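Local coordinates for exopolygalacturonase (Yersinia enterocolitica, PDB 2UVF), which hydrolyses polygalacturonate, the backbone of pectin, as a family 28 exopolygalacturonase, probably releasing digalacturonic acid from the chain end, at residues Y48-I53 with K149-P154; R64-Y69 with A132-G137; N272-A277 with I306-Q311; W447-L452 with G476-T481. One frame throughout, in Å; residues are numbered along the deposited sequence.

Contact 1 (Y48-I53 with K149-P154); sequences YDESSI and KTSAKP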
loop_
_atom_site.group_PDB
_atom_site.type_symbol
_atom_site.label_atom_id
_atom_site.label_comp_id
_atom_site.label_asym_id
_atom_site.label_seq_id
_atom_site.Cartn_x
_atom_site.Cartn_y
_atom_site.Cartn_z
ATOM N N TYR A 48 17.556 1.227 8.472
ATOM C CA TYR A 48 18.525 1.257 9.564
ATOM C C TYR A 48 18.850 2.670 10.031
ATOM O O TYR A 48 18.470 3.666 9.401
ATOM C CB TYR A 48 19.790 0.465 9.213
ATOM C CG TYR A 48 20.595 1.050 8.085
ATOM C CD1 TYR A 48 21.562 2.020 8.328
ATOM C CD2 TYR A 48 20.400 0.625 6.781
ATOM C CE1 TYR A 48 22.304 2.562 7.306
ATOM C CE2 TYR A 48 21.147 1.156 5.747
ATOM C CZ TYR A 48 22.098 2.127 6.019
ATOM O OH TYR A 48 22.835 2.667 4.995
ATOM N N ASP A 49 19.572 2.728 11.141
ATOM C CA ASP A 49 19.686 3.916 11.959
ATOM C C ASP A 49 21.093 3.954 12.541
ATOM O O ASP A 49 21.920 3.121 12.206
ATOM C CB ASP A 49 18.682 3.784 13.118
ATOM C CG ASP A 49 17.915 5.035 13.350
ATOM O OD1 ASP A 49 17.116 5.087 14.305
ATOM O OD2 ASP A 49 18.118 5.977 12.556
ATOM N N GLU A 50 21.353 4.901 13.434
ATOM C CA GLU A 50 22.553 4.845 14.264
ATOM C C GLU A 50 22.462 3.830 15.416
ATOM O O GLU A 50 23.487 3.464 16.000
ATOM C CB GLU A 50 22.923 6.226 14.806
ATOM C CG GLU A 50 21.951 6.795 15.832
ATOM C CD GLU A 50 20.840 7.590 15.182
ATOM O OE1 GLU A 50 20.476 7.269 14.027
ATOM O OE2 GLU A 50 20.336 8.536 15.827
ATOM N N SER A 51 21.253 3.382 15.756
ATOM C CA SER A 51 21.114 2.416 16.846
ATOM C C SER A 51 20.194 1.228 16.564
ATOM O O SER A 51 19.992 0.386 17.438
ATOM C CB SER A 51 20.757 3.098 18.176
ATOM O OG SER A 51 19.724 4.045 18.029
ATOM N N SER A 52 19.648 1.153 15.356
ATOM C CA SER A 52 18.705 0.081 15.028
ATOM C C SER A 52 18.806 -0.387 13.583
ATOM O O SER A 52 19.114 0.393 12.693
ATOM C CB SER A 52 17.267 0.498 15.355
ATOM O OG SER A 52 16.981 1.772 14.805
ATOM N N ILE A 53 18.543 -1.676 13.378
ATOM C CA ILE A 53 18.511 -2.299 12.056
ATOM C C ILE A 53 17.232 -3.142 11.988
ATOM O O ILE A 53 16.875 -3.809 12.967
ATOM C CB ILE A 53 19.786 -3.178 11.802
ATOM C CG1 ILE A 53 21.058 -2.309 11.847
ATOM C CG2 ILE A 53 19.689 -3.965 10.470
ATOM C CD1 ILE A 53 22.379 -3.093 12.046
ATOM N N LYS A 149 25.899 -2.721 8.834
ATOM C CA LYS A 149 26.467 -1.661 9.646
ATOM C C LYS A 149 25.447 -0.555 9.904
ATOM O O LYS A 149 24.802 -0.061 8.975
ATOM C CB LYS A 149 27.726 -1.098 8.962
ATOM C CG LYS A 149 28.675 -0.328 9.883
ATOM C CD LYS A 149 30.018 -0.067 9.215
ATOM C CE LYS A 149 29.982 1.150 8.287
ATOM N NZ LYS A 149 30.164 2.435 9.028
ATOM N N THR A 150 25.316 -0.172 11.170
ATOM C CA THR A 150 24.568 1.025 11.551
ATOM C C THR A 150 25.164 2.273 10.879
ATOM O O THR A 150 26.255 2.222 10.295
ATOM C CB THR A 150 24.527 1.219 13.096
ATOM O OG1 THR A 150 25.847 1.105 13.651
ATOM C CG2 THR A 150 23.600 0.187 13.753
ATOM N N SER A 151 24.434 3.381 10.943
ATOM C CA SER A 151 24.898 4.643 10.393
ATOM C C SER A 151 25.543 5.486 11.504
ATOM O O SER A 151 25.421 5.161 12.688
ATOM C CB SER A 151 23.732 5.388 9.732
ATOM O OG SER A 151 22.841 5.933 10.697
ATOM N N ALA A 152 26.244 6.549 11.119
ATOM C CA ALA A 152 26.759 7.513 12.093
ATOM C C ALA A 152 25.631 8.381 12.631
ATOM O O ALA A 152 24.674 8.687 11.913
ATOM C CB ALA A 152 27.843 8.385 11.467
ATOM N N LYS A 153 25.744 8.773 13.895
ATOM C CA LYS A 153 24.803 9.717 14.488
ATOM C C LYS A 153 24.629 10.901 13.521
ATOM O O LYS A 153 25.628 11.484 13.084
ATOM C CB LYS A 153 25.303 10.151 15.879
ATOM C CG LYS A 153 24.945 11.564 16.313
ATOM C CD LYS A 153 23.552 11.654 16.927
ATOM C CE LYS A 153 23.155 13.113 17.137
ATOM N NZ LYS A 153 22.001 13.238 18.076
ATOM N N PRO A 154 23.366 11.230 13.155
ATOM C CA PRO A 154 23.056 12.285 12.184
ATOM C C PRO A 154 23.108 13.727 12.732
ATOM O O PRO A 154 23.052 13.947 13.947
ATOM C CB PRO A 154 21.614 11.953 11.791
ATOM C CG PRO A 154 21.035 11.420 13.040
ATOM C CD PRO A 154 22.132 10.585 13.647
#

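Contact 2 (R64-Y69 with A132-G137); sequences RKIVDY and AQYADG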
loop_
_atom_site.group_PDB
_atom_site.type_symbol
_atom_site.label_atom_id
_atom_site.label_comp_id
_atom_site.label_asym_id
_atom_site.label_seq_id
_atom_site.Cartn_x
_atom_site.Cartn_y
_atom_site.Cartn_z
ATOM N N ARG A 64 2.914 -24.629 6.868
ATOM C CA ARG A 64 2.127 -25.505 7.741
ATOM C C ARG A 64 2.839 -25.952 9.024
ATOM O O ARG A 64 2.193 -26.138 10.069
ATOM C CB ARG A 64 1.650 -26.733 6.968
ATOM C CG ARG A 64 0.407 -26.489 6.136
ATOM C CD ARG A 64 -0.081 -27.757 5.439
ATOM N NE ARG A 64 0.743 -28.119 4.283
ATOM C CZ ARG A 64 0.776 -29.338 3.743
ATOM N NH1 ARG A 64 0.044 -30.310 4.266
ATOM N NH2 ARG A 64 1.541 -29.592 2.690
ATOM N N LYS A 65 4.163 -26.127 8.948
ATOM C CA LYS A 65 4.921 -26.668 10.075
ATOM C C LYS A 65 5.780 -25.596 10.771
ATOM O O LYS A 65 6.339 -25.838 11.847
ATOM C CB LYS A 65 5.747 -27.885 9.630
ATOM C CG LYS A 65 5.053 -28.756 8.537
ATOM C CD LYS A 65 5.661 -30.160 8.368
ATOM C CE LYS A 65 5.134 -31.155 9.422
ATOM N NZ LYS A 65 6.106 -32.279 9.673
ATOM N N ILE A 66 5.857 -24.408 10.169
ATOM C CA ILE A 66 6.640 -23.300 10.715
ATOM C C ILE A 66 5.718 -22.430 11.561
ATOM O O ILE A 66 4.733 -21.902 11.059
ATOM C CB ILE A 66 7.313 -22.457 9.579
ATOM C CG1 ILE A 66 8.051 -23.380 8.598
ATOM C CG2 ILE A 66 8.263 -21.395 10.166
ATOM C CD1 ILE A 66 8.297 -22.804 7.206
ATOM N N VAL A 67 6.030 -22.288 12.843
ATOM C CA VAL A 67 5.168 -21.527 13.750
ATOM C C VAL A 67 5.776 -20.184 14.180
ATOM O O VAL A 67 5.094 -19.366 14.791
ATOM C CB VAL A 67 4.715 -22.371 14.994
ATOM C CG1 VAL A 67 3.865 -23.547 14.568
ATOM C CG2 VAL A 67 5.920 -22.839 15.830
ATOM N N ASP A 68 7.041 -19.960 13.818
ATOM C CA ASP A 68 7.811 -18.790 14.246
ATOM C C ASP A 68 9.196 -18.784 13.587
ATOM O O ASP A 68 9.552 -19.720 12.877
ATOM C CB ASP A 68 7.961 -18.780 15.771
ATOM C CG ASP A 68 7.842 -17.390 16.368
ATOM O OD1 ASP A 68 8.100 -16.384 15.673
ATOM O OD2 ASP A 68 7.489 -17.305 17.554
ATOM N N TYR A 69 9.958 -17.714 13.824
ATOM C CA TYR A 69 11.360 -17.598 13.386
ATOM C C TYR A 69 12.181 -16.997 14.523
ATOM O O TYR A 69 11.658 -16.182 15.294
ATOM C CB TYR A 69 11.478 -16.700 12.152
ATOM C CG TYR A 69 11.019 -17.346 10.872
ATOM C CD1 TYR A 69 11.913 -18.050 10.056
ATOM C CD2 TYR A 69 9.686 -17.250 10.461
ATOM C CE1 TYR A 69 11.488 -18.653 8.871
ATOM C CE2 TYR A 69 9.255 -17.842 9.279
ATOM C CZ TYR A 69 10.149 -18.544 8.490
ATOM O OH TYR A 69 9.695 -19.112 7.318
ATOM N N ALA A 132 13.916 -20.854 11.129
ATOM C CA ALA A 132 12.526 -21.276 11.300
ATOM C C ALA A 132 12.352 -22.093 12.577
ATOM O O ALA A 132 13.162 -22.972 12.885
ATOM C CB ALA A 132 12.056 -22.085 10.107
ATOM N N GLN A 133 11.295 -21.783 13.319
ATOM C CA GLN A 133 10.931 -22.541 14.500
ATOM C C GLN A 133 9.695 -23.357 14.153
ATOM O O GLN A 133 8.739 -22.843 13.566
ATOM C CB GLN A 133 10.655 -21.611 15.685
ATOM C CG GLN A 133 10.587 -22.308 17.044
ATOM C CD GLN A 133 9.955 -21.442 18.108
ATOM O OE1 GLN A 133 10.646 -20.724 18.829
ATOM N NE2 GLN A 133 8.632 -21.491 18.204
ATOM N N TYR A 134 9.727 -24.642 14.497
ATOM C CA TYR A 134 8.662 -25.549 14.110
ATOM C C TYR A 134 7.696 -25.792 15.259
ATOM O O TYR A 134 7.996 -25.499 16.418
ATOM C CB TYR A 134 9.233 -26.866 13.569
ATOM C CG TYR A 134 10.070 -26.711 12.312
ATOM C CD1 TYR A 134 9.473 -26.446 11.077
ATOM C CD2 TYR A 134 11.453 -26.831 12.356
ATOM C CE1 TYR A 134 10.233 -26.299 9.931
ATOM C CE2 TYR A 134 12.224 -26.682 11.212
ATOM C CZ TYR A 134 11.605 -26.421 10.005
ATOM O OH TYR A 134 12.376 -26.287 8.875
ATOM N N ALA A 135 6.527 -26.321 14.913
ATOM C CA ALA A 135 5.473 -26.629 15.875
ATOM C C ALA A 135 5.988 -27.478 17.049
ATOM O O ALA A 135 5.627 -27.224 18.205
ATOM C CB ALA A 135 4.314 -27.326 15.163
ATOM N N ASP A 136 6.849 -28.452 16.734
ATOM C CA ASP A 136 7.385 -29.433 17.693
ATOM C C ASP A 136 8.613 -28.959 18.494
ATOM O O ASP A 136 9.283 -29.771 19.138
ATOM C CB ASP A 136 7.726 -30.740 16.963
ATOM C CG ASP A 136 8.848 -30.574 15.929
ATOM O OD1 ASP A 136 9.488 -29.497 15.886
ATOM O OD2 ASP A 136 9.092 -31.532 15.158
ATOM N N GLY A 137 8.914 -27.661 18.429
ATOM C CA GLY A 137 9.975 -27.047 19.235
ATOM C C GLY A 137 11.328 -26.919 18.558
ATOM O O GLY A 137 12.166 -26.120 18.995
#

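Contact 3 (N272-A277 with I306-Q311); sequences NGWLRA and ILAKNQ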
loop_
_atom_site.group_PDB
_atom_site.type_symbol
_atom_site.label_atom_id
_atom_site.label_comp_id
_atom_site.label_asym_id
_atom_site.label_seq_id
_atom_site.Cartn_x
_atom_site.Cartn_y
_atom_site.Cartn_z
ATOM N N ASN A 272 -5.724 17.665 6.219
ATOM C CA ASN A 272 -6.667 18.744 6.509
ATOM C C ASN A 272 -7.729 18.860 5.417
ATOM O O ASN A 272 -8.262 19.961 5.149
ATOM C CB ASN A 272 -5.924 20.084 6.746
ATOM C CG ASN A 272 -6.708 21.064 7.618
ATOM O OD1 ASN A 272 -7.805 20.753 8.117
ATOM N ND2 ASN A 272 -6.142 22.258 7.811
ATOM N N GLY A 273 -8.048 17.711 4.812
ATOM C CA GLY A 273 -8.806 17.660 3.583
ATOM C C GLY A 273 -10.296 17.709 3.755
ATOM O O GLY A 273 -11.014 18.286 2.916
ATOM N N TRP A 274 -10.759 17.100 4.849
ATOM C CA TRP A 274 -12.166 16.767 5.029
ATOM C C TRP A 274 -12.661 16.962 6.437
ATOM O O TRP A 274 -11.909 16.780 7.402
ATOM C CB TRP A 274 -12.373 15.279 4.726
ATOM C CG TRP A 274 -11.983 14.911 3.389
ATOM C CD1 TRP A 274 -10.835 14.274 3.011
ATOM C CD2 TRP A 274 -12.720 15.156 2.214
ATOM N NE1 TRP A 274 -10.816 14.101 1.658
ATOM C CE2 TRP A 274 -11.965 14.644 1.138
ATOM C CE3 TRP A 274 -13.960 15.766 1.949
ATOM C CZ2 TRP A 274 -12.418 14.705 -0.171
ATOM C CZ3 TRP A 274 -14.392 15.841 0.645
ATOM C CH2 TRP A 274 -13.630 15.299 -0.400
ATOM N N LEU A 275 -13.947 17.260 6.540
ATOM C CA LEU A 275 -14.627 17.264 7.811
ATOM C C LEU A 275 -14.811 15.826 8.292
ATOM O O LEU A 275 -14.766 14.885 7.501
ATOM C CB LEU A 275 -15.975 17.991 7.689
ATOM C CG LEU A 275 -15.939 19.537 7.635
ATOM C CD1 LEU A 275 -17.324 20.042 7.456
ATOM C CD2 LEU A 275 -15.324 20.172 8.887
ATOM N N ARG A 276 -15.019 15.662 9.597
ATOM C CA ARG A 276 -15.328 14.360 10.158
ATOM C C ARG A 276 -16.721 13.891 9.720
ATOM O O ARG A 276 -17.554 14.700 9.306
ATOM C CB ARG A 276 -15.208 14.421 11.687
ATOM C CG ARG A 276 -13.785 14.632 12.183
ATOM C CD ARG A 276 -12.927 13.428 11.902
ATOM N NE ARG A 276 -11.647 13.551 12.586
ATOM C CZ ARG A 276 -11.356 13.029 13.775
ATOM N NH1 ARG A 276 -12.258 12.325 14.428
ATOM N NH2 ARG A 276 -10.152 13.223 14.309
ATOM N N ALA A 277 -16.968 12.587 9.798
ATOM C CA ALA A 277 -18.264 12.016 9.413
ATOM C C ALA A 277 -19.328 12.263 10.490
ATOM O O ALA A 277 -18.991 12.674 11.595
ATOM C CB ALA A 277 -18.117 10.545 9.138
ATOM N N ILE A 306 -12.510 20.576 3.576
ATOM C CA ILE A 306 -11.846 21.686 4.231
ATOM C C ILE A 306 -10.814 22.168 3.201
ATOM O O ILE A 306 -11.133 23.038 2.395
ATOM C CB ILE A 306 -11.206 21.298 5.583
ATOM C CG1 ILE A 306 -12.248 20.683 6.535
ATOM C CG2 ILE A 306 -10.530 22.499 6.216
ATOM C CD1 ILE A 306 -11.667 20.338 7.946
ATOM N N LEU A 307 -9.609 21.594 3.189
ATOM C CA LEU A 307 -8.684 21.823 2.079
ATOM C C LEU A 307 -9.279 21.445 0.721
ATOM O O LEU A 307 -9.083 22.154 -0.253
ATOM C CB LEU A 307 -7.359 21.111 2.291
ATOM C CG LEU A 307 -6.373 21.316 1.148
ATOM C CD1 LEU A 307 -5.992 22.804 0.988
ATOM C CD2 LEU A 307 -5.162 20.449 1.331
ATOM N N ALA A 308 -10.027 20.346 0.668
ATOM C CA ALA A 308 -10.629 19.864 -0.573
ATOM C C ALA A 308 -11.763 20.757 -1.087
ATOM O O ALA A 308 -11.938 20.887 -2.304
ATOM C CB ALA A 308 -11.128 18.445 -0.393
ATOM N N LYS A 309 -12.546 21.332 -0.159
ATOM C CA LYS A 309 -13.572 22.344 -0.470
ATOM C C LYS A 309 -12.935 23.540 -1.186
ATOM O O LYS A 309 -13.355 23.886 -2.294
ATOM C CB LYS A 309 -14.267 22.821 0.802
ATOM C CG LYS A 309 -15.290 23.926 0.606
ATOM C CD LYS A 309 -15.834 24.370 1.951
ATOM C CE LYS A 309 -16.978 25.364 1.824
ATOM N NZ LYS A 309 -17.809 25.391 3.095
ATOM N N ASN A 310 -11.902 24.113 -0.559
ATOM C CA ASN A 310 -11.230 25.326 -0.993
ATOM C C ASN A 310 -10.490 25.212 -2.317
ATOM O O ASN A 310 -10.513 26.137 -3.128
ATOM C CB ASN A 310 -10.286 25.818 0.111
ATOM C CG ASN A 310 -11.032 26.249 1.385
ATOM O OD1 ASN A 310 -12.255 26.356 1.396
ATOM N ND2 ASN A 310 -10.288 26.511 2.448
ATOM N N GLN A 311 -9.835 24.071 -2.533
ATOM C CA GLN A 311 -9.142 23.797 -3.791
ATOM C C GLN A 311 -10.102 23.581 -4.968
ATOM O O GLN A 311 -9.831 24.053 -6.084
ATOM C CB GLN A 311 -8.165 22.624 -3.622
ATOM C CG GLN A 311 -6.930 22.956 -2.787
ATOM C CD GLN A 311 -5.979 21.767 -2.590
ATOM O OE1 GLN A 311 -6.408 20.647 -2.293
ATOM N NE2 GLN A 311 -4.684 22.019 -2.721
#

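Contact 4 (W447-L452 with G476-T481); sequences WIEDIL and GARNVT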
loop_
_atom_site.group_PDB
_atom_site.type_symbol
_atom_site.label_atom_id
_atom_site.label_comp_id
_atom_site.label_asym_id
_atom_site.label_seq_id
_atom_site.Cartn_x
_atom_site.Cartn_y
_atom_site.Cartn_z
ATOM N N TRP A 447 2.531 -2.249 -17.795
ATOM C CA TRP A 447 2.570 -3.551 -17.102
ATOM C C TRP A 447 2.778 -3.427 -15.587
ATOM O O TRP A 447 3.622 -2.672 -15.118
ATOM C CB TRP A 447 3.596 -4.529 -17.721
ATOM C CG TRP A 447 3.138 -5.130 -19.038
ATOM C CD1 TRP A 447 3.549 -4.766 -20.294
ATOM C CD2 TRP A 447 2.171 -6.185 -19.227
ATOM N NE1 TRP A 447 2.905 -5.527 -21.246
ATOM C CE2 TRP A 447 2.057 -6.405 -20.622
ATOM C CE3 TRP A 447 1.395 -6.959 -18.355
ATOM C CZ2 TRP A 447 1.196 -7.368 -21.165
ATOM C CZ3 TRP A 447 0.542 -7.921 -18.893
ATOM C CH2 TRP A 447 0.450 -8.117 -20.286
ATOM N N ILE A 448 1.966 -4.168 -14.843
ATOM C CA ILE A 448 2.174 -4.377 -13.411
ATOM C C ILE A 448 2.606 -5.825 -13.226
ATOM O O ILE A 448 1.951 -6.743 -13.724
ATOM C CB ILE A 448 0.886 -4.069 -12.577
ATOM C CG1 ILE A 448 0.511 -2.583 -12.708
ATOM C CG2 ILE A 448 1.082 -4.483 -11.097
ATOM C CD1 ILE A 448 -0.960 -2.279 -12.569
ATOM N N GLU A 449 3.709 -6.044 -12.522
ATOM C CA GLU A 449 4.283 -7.380 -12.525
ATOM C C GLU A 449 5.184 -7.682 -11.328
ATOM O O GLU A 449 5.727 -6.775 -10.698
ATOM C CB GLU A 449 5.065 -7.587 -13.827
ATOM C CG GLU A 449 6.317 -6.718 -13.927
ATOM C CD GLU A 449 6.884 -6.622 -15.341
ATOM O OE1 GLU A 449 6.230 -7.092 -16.307
ATOM O OE2 GLU A 449 7.988 -6.064 -15.465
ATOM N N ASP A 450 5.346 -8.980 -11.063
ATOM C CA ASP A 450 6.220 -9.490 -10.010
ATOM C C ASP A 450 5.765 -8.989 -8.645
ATOM O O ASP A 450 6.555 -8.411 -7.909
ATOM C CB ASP A 450 7.699 -9.109 -10.235
ATOM C CG ASP A 450 8.225 -9.446 -11.648
ATOM O OD1 ASP A 450 7.600 -10.240 -12.405
ATOM O OD2 ASP A 450 9.317 -8.905 -11.983
ATOM N N ILE A 451 4.496 -9.245 -8.329
ATOM C CA ILE A 451 3.839 -8.792 -7.099
ATOM C C ILE A 451 3.600 -9.999 -6.182
ATOM O O ILE A 451 2.941 -10.960 -6.582
ATOM C CB ILE A 451 2.442 -8.111 -7.404
ATOM C CG1 ILE A 451 2.500 -7.066 -8.551
ATOM C CG2 ILE A 451 1.806 -7.530 -6.153
ATOM C CD1 ILE A 451 3.466 -5.856 -8.345
ATOM N N LEU A 452 4.123 -9.939 -4.954
ATOM C CA LEU A 452 3.887 -10.997 -3.941
ATOM C C LEU A 452 3.258 -10.494 -2.623
ATOM O O LEU A 452 3.895 -9.782 -1.847
ATOM C CB LEU A 452 5.171 -11.834 -3.677
ATOM C CG LEU A 452 5.107 -12.922 -2.584
ATOM C CD1 LEU A 452 4.044 -13.979 -2.876
ATOM C CD2 LEU A 452 6.453 -13.581 -2.338
ATOM N N GLY A 476 -1.469 -4.547 -18.678
ATOM C CA GLY A 476 -2.107 -5.539 -17.837
ATOM C C GLY A 476 -1.262 -5.836 -16.614
ATOM O O GLY A 476 -0.368 -5.074 -16.259
ATOM N N ALA A 477 -1.573 -6.942 -15.958
ATOM C CA ALA A 477 -0.807 -7.410 -14.805
ATOM C C ALA A 477 -0.481 -8.883 -14.994
ATOM O O ALA A 477 -1.282 -9.663 -15.529
ATOM C CB ALA A 477 -1.574 -7.174 -13.504
ATOM N N ARG A 478 0.724 -9.242 -14.593
ATOM C CA ARG A 478 1.218 -10.591 -14.738
ATOM C C ARG A 478 2.103 -10.928 -13.558
ATOM O O ARG A 478 2.610 -10.035 -12.874
ATOM C CB ARG A 478 1.988 -10.762 -16.057
ATOM C CG ARG A 478 3.212 -9.872 -16.250
ATOM C CD ARG A 478 3.642 -9.921 -17.729
ATOM N NE ARG A 478 4.716 -8.984 -18.082
ATOM C CZ ARG A 478 4.989 -8.605 -19.333
ATOM N NH1 ARG A 478 4.281 -9.071 -20.361
ATOM N NH2 ARG A 478 5.969 -7.739 -19.563
ATOM N N ASN A 479 2.284 -12.227 -13.337
ATOM C CA ASN A 479 3.066 -12.746 -12.219
ATOM C C ASN A 479 2.716 -12.094 -10.866
ATOM O O ASN A 479 3.560 -11.508 -10.195
ATOM C CB ASN A 479 4.560 -12.723 -12.532
ATOM C CG ASN A 479 5.369 -13.449 -11.490
ATOM O OD1 ASN A 479 4.885 -14.408 -10.873
ATOM N ND2 ASN A 479 6.594 -12.983 -11.252
ATOM N N VAL A 480 1.442 -12.214 -10.503
ATOM C CA VAL A 480 0.897 -11.698 -9.244
ATOM C C VAL A 480 0.527 -12.907 -8.371
ATOM O O VAL A 480 -0.229 -13.777 -8.809
ATOM C CB VAL A 480 -0.352 -10.782 -9.506
ATOM C CG1 VAL A 480 -1.146 -10.547 -8.236
ATOM C CG2 VAL A 480 0.053 -9.440 -10.143
ATOM N N THR A 481 1.099 -12.968 -7.165
ATOM C CA THR A 481 0.852 -14.060 -6.213
ATOM C C THR A 481 0.184 -13.523 -4.964
ATOM O O THR A 481 0.647 -12.554 -4.367
ATOM C CB THR A 481 2.152 -14.858 -5.827
ATOM O OG1 THR A 481 2.669 -15.520 -6.982
ATOM C CG2 THR A 481 1.862 -15.929 -4.769
HETATM O O HOH W 1 8.400 -6.132 -18.266
#

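Contact 1 (Y48-I53 with K149-P154)
Neither 48-53 nor 149-154 forms a paired strand here; the two backbones meet at one point, where the CA atoms of Glu50 and Ser151 lie 4.5 Å apart. Segment 48-53 is a loop of the fibronectin type III domain that runs into strand 53-58. Segment 149-154 leads from strand 146-149, at the edge of the four-stranded sheet, to strand 156-158, which pairs with the parallel strands of the beta-helix. A single hydrogen bond joins the backbones. Ser151 N donates it to Asp49 O at 2.8 Å, almost straight at 175°, though the donor stands above the carbonyl plane. Glu50 CA adds a C-H contact to Ser151 O at 3.3 Å. Thr150 sets its CB against Asp49 O and turns CG2 to Ile53 CD1, a methyl-to-methyl touch. With OG1 between the backbone N and the carbonyl carbon (chi1 49°), its hydroxyl serves Lys121 O and Thr124 N, so this buried polar atom is satisfied outside the two segments. The Tyr48 ring lies with one face over Lys149 O, while Ser151 CB comes to its edge near the ring plane. Glu50 bends at chi2 (-89°) and crosses Pro154 at about a right angle. Its carboxylate also forms a salt bridge with Arg188, as does that of Asp49. The two acid groups are close to each other, and the shared arginine would offset their repulsion. At the far end of the contact, Glu50 OE2 rests 3.5 Å from Pro154 CD, touching the proline ring by its CD corner.

Contact 2 (R64-Y69 with A132-G137)
A classic beta bulge breaks the antiparallel pairing of 66-69 with 132-134: Val67 and Asp68 both face Gln133. Gln133 O takes Val67 N at 2.9 Å in its carbonyl plane, and more weakly Asp68 N at 3.4 Å. The return bond, Gln133 N to Asp68 O, is short at 2.7 Å. The register shifts by one residue between the Ile66-Tyr134 and Asp68-Gln133 pairs. Beyond the strand, Ala135 N reaches Lys65 O at 3.1 Å, where a type I turn from Tyr134 to Gly137 begins. Ile66 and Tyr134 lie side by side, CG1 of Ile66 against CE1 of the ring, and Ile66 CG2 meets Ala132 CB. Tyr69 CE1 closes on Ala132 CB at 3.7 Å. Val67 spreads its two methyls, CG1 over Ala135 and CG2 against Tyr134 O. Gln133 extends with CG anti to the backbone N (chi1 -166°), laying NE2 along Asp68 CB, while OE1 bonds to Gln70. Asp68 OD1 accepts from Tyr69 N, and OD2 is hydrogen-bonded to Ser82 OG. In this fibronectin type III sheet, one carbonyl, held firmly by Val67 N and weakly by Asp68 N, accommodates the extra residue, so the strands stay bonded on both sides of the bulge.

Contact 3 (N272-A277 with I306-Q311)
Asn272 begins the segment with CG anti to its backbone N (chi1 -155°). This turns OD1 to the branch of Ile306, 3.8 Å from CG2, while ND2 bonds to Gly219 O. Asn272 O accepts from Leu307 N at 2.9 Å, in the carbonyl plane, and also lies against Ile306 CB and Leu307 CB. Gly273 follows, and its carbonyl oxygen is gripped twice. Ile306 N comes from above the carbonyl plane at 2.8 Å, with the N-H nearly straight on the oxygen (173°). Ala308 N arrives in that plane, on a lone pair, at 3.2 Å. Ile306 is the N-cap residue of helix 307-317, so the carbonyls of Asn272 and Gly273 take up N-H groups at the start of the helix, where no preceding turn supplies acceptors. They would also sit favourably at the positive end of the helix dipole. The helix lies in the long connection between strands 268-270 and 334-339 of the right-handed parallel beta-helix characteristic of family 28, and the contact holds its first turn against the chain leaving strand 268-270. Trp274 points its CB away from the helix, yet its ring still meets it: Ala308 CB lies over one face of the six-membered ring, 4.0 Å from the centroid, a CH-pi contact. Val301 and Asp304 of the short helix 301-304 also touch this indole. Leu275 crosses Ile306 at about a right angle. Its CD2 touches Ile306 CD1 at 3.8 Å, and that CD1 also rests against Trp274 O.

Contact 4 (W447-L452 with G476-T481)
The segments run parallel in register, with backbone bridges at Ile448-Ala477, Ile451-Val480 and Leu452-Thr481, as on successive rungs of a beta-helix. Ile448 N bonds to Gly476 O and Arg478 N to Ile448 O, each at 2.9 Å. After the corner at Asn479, Ile451 N donates to Asn479 O, and Thr481 N meets Ile451 O at 2.8 Å. In the salt bridge, Glu449 OE1 alone takes two N-H groups of Arg478: NE at 3.0 Å, nearly along the C-O axis, and NH2 weakly. Carboxylate and guanidinium are almost coplanar, and a water links Glu449 OE2 to Arg478 NH2. The guanidinium also stacks flat on Trp447, planes 11° apart, with CZ 3.8 Å from the centroid of the five-membered ring, a cation-pi contact. Gly476 N lies over the opposite indole face. Next along, Asn479 ND2 bonds Asp450 OD1 at 3.1 Å from above the carboxylate plane. Apolar pairs are Ile448 with Ala477, Ile451 with Val480, and a tight Leu452 CD1-Thr481 CG2 touch. Strand 421-427 flanks 447-452, and strand 518-532 flanks 476-481; from the latter, Tyr520 OH bonds Arg478 NH1.

How the contacts relate
The four contacts divide between two domains. Contacts 1 and 2 belong to the fibronectin type III part, with contact 2 nested along the chain inside the loop closed by contact 1; their centres are 31 Å apart. Contacts 3 and 4 lie in the family 28 beta-helix, on opposite sides of the chain's centre, 35 Å apart between centres. None touches another. Contact 2 comes nearest to contact 4, about 12 Å between closest atoms. A bound galacturonate lies about 8 Å from the side chain of Ile448 in contact 4 and about 11 Å from that of Trp274 in contact 3. The side chain of Asn272 is about 6 Å from a bound nickel ion.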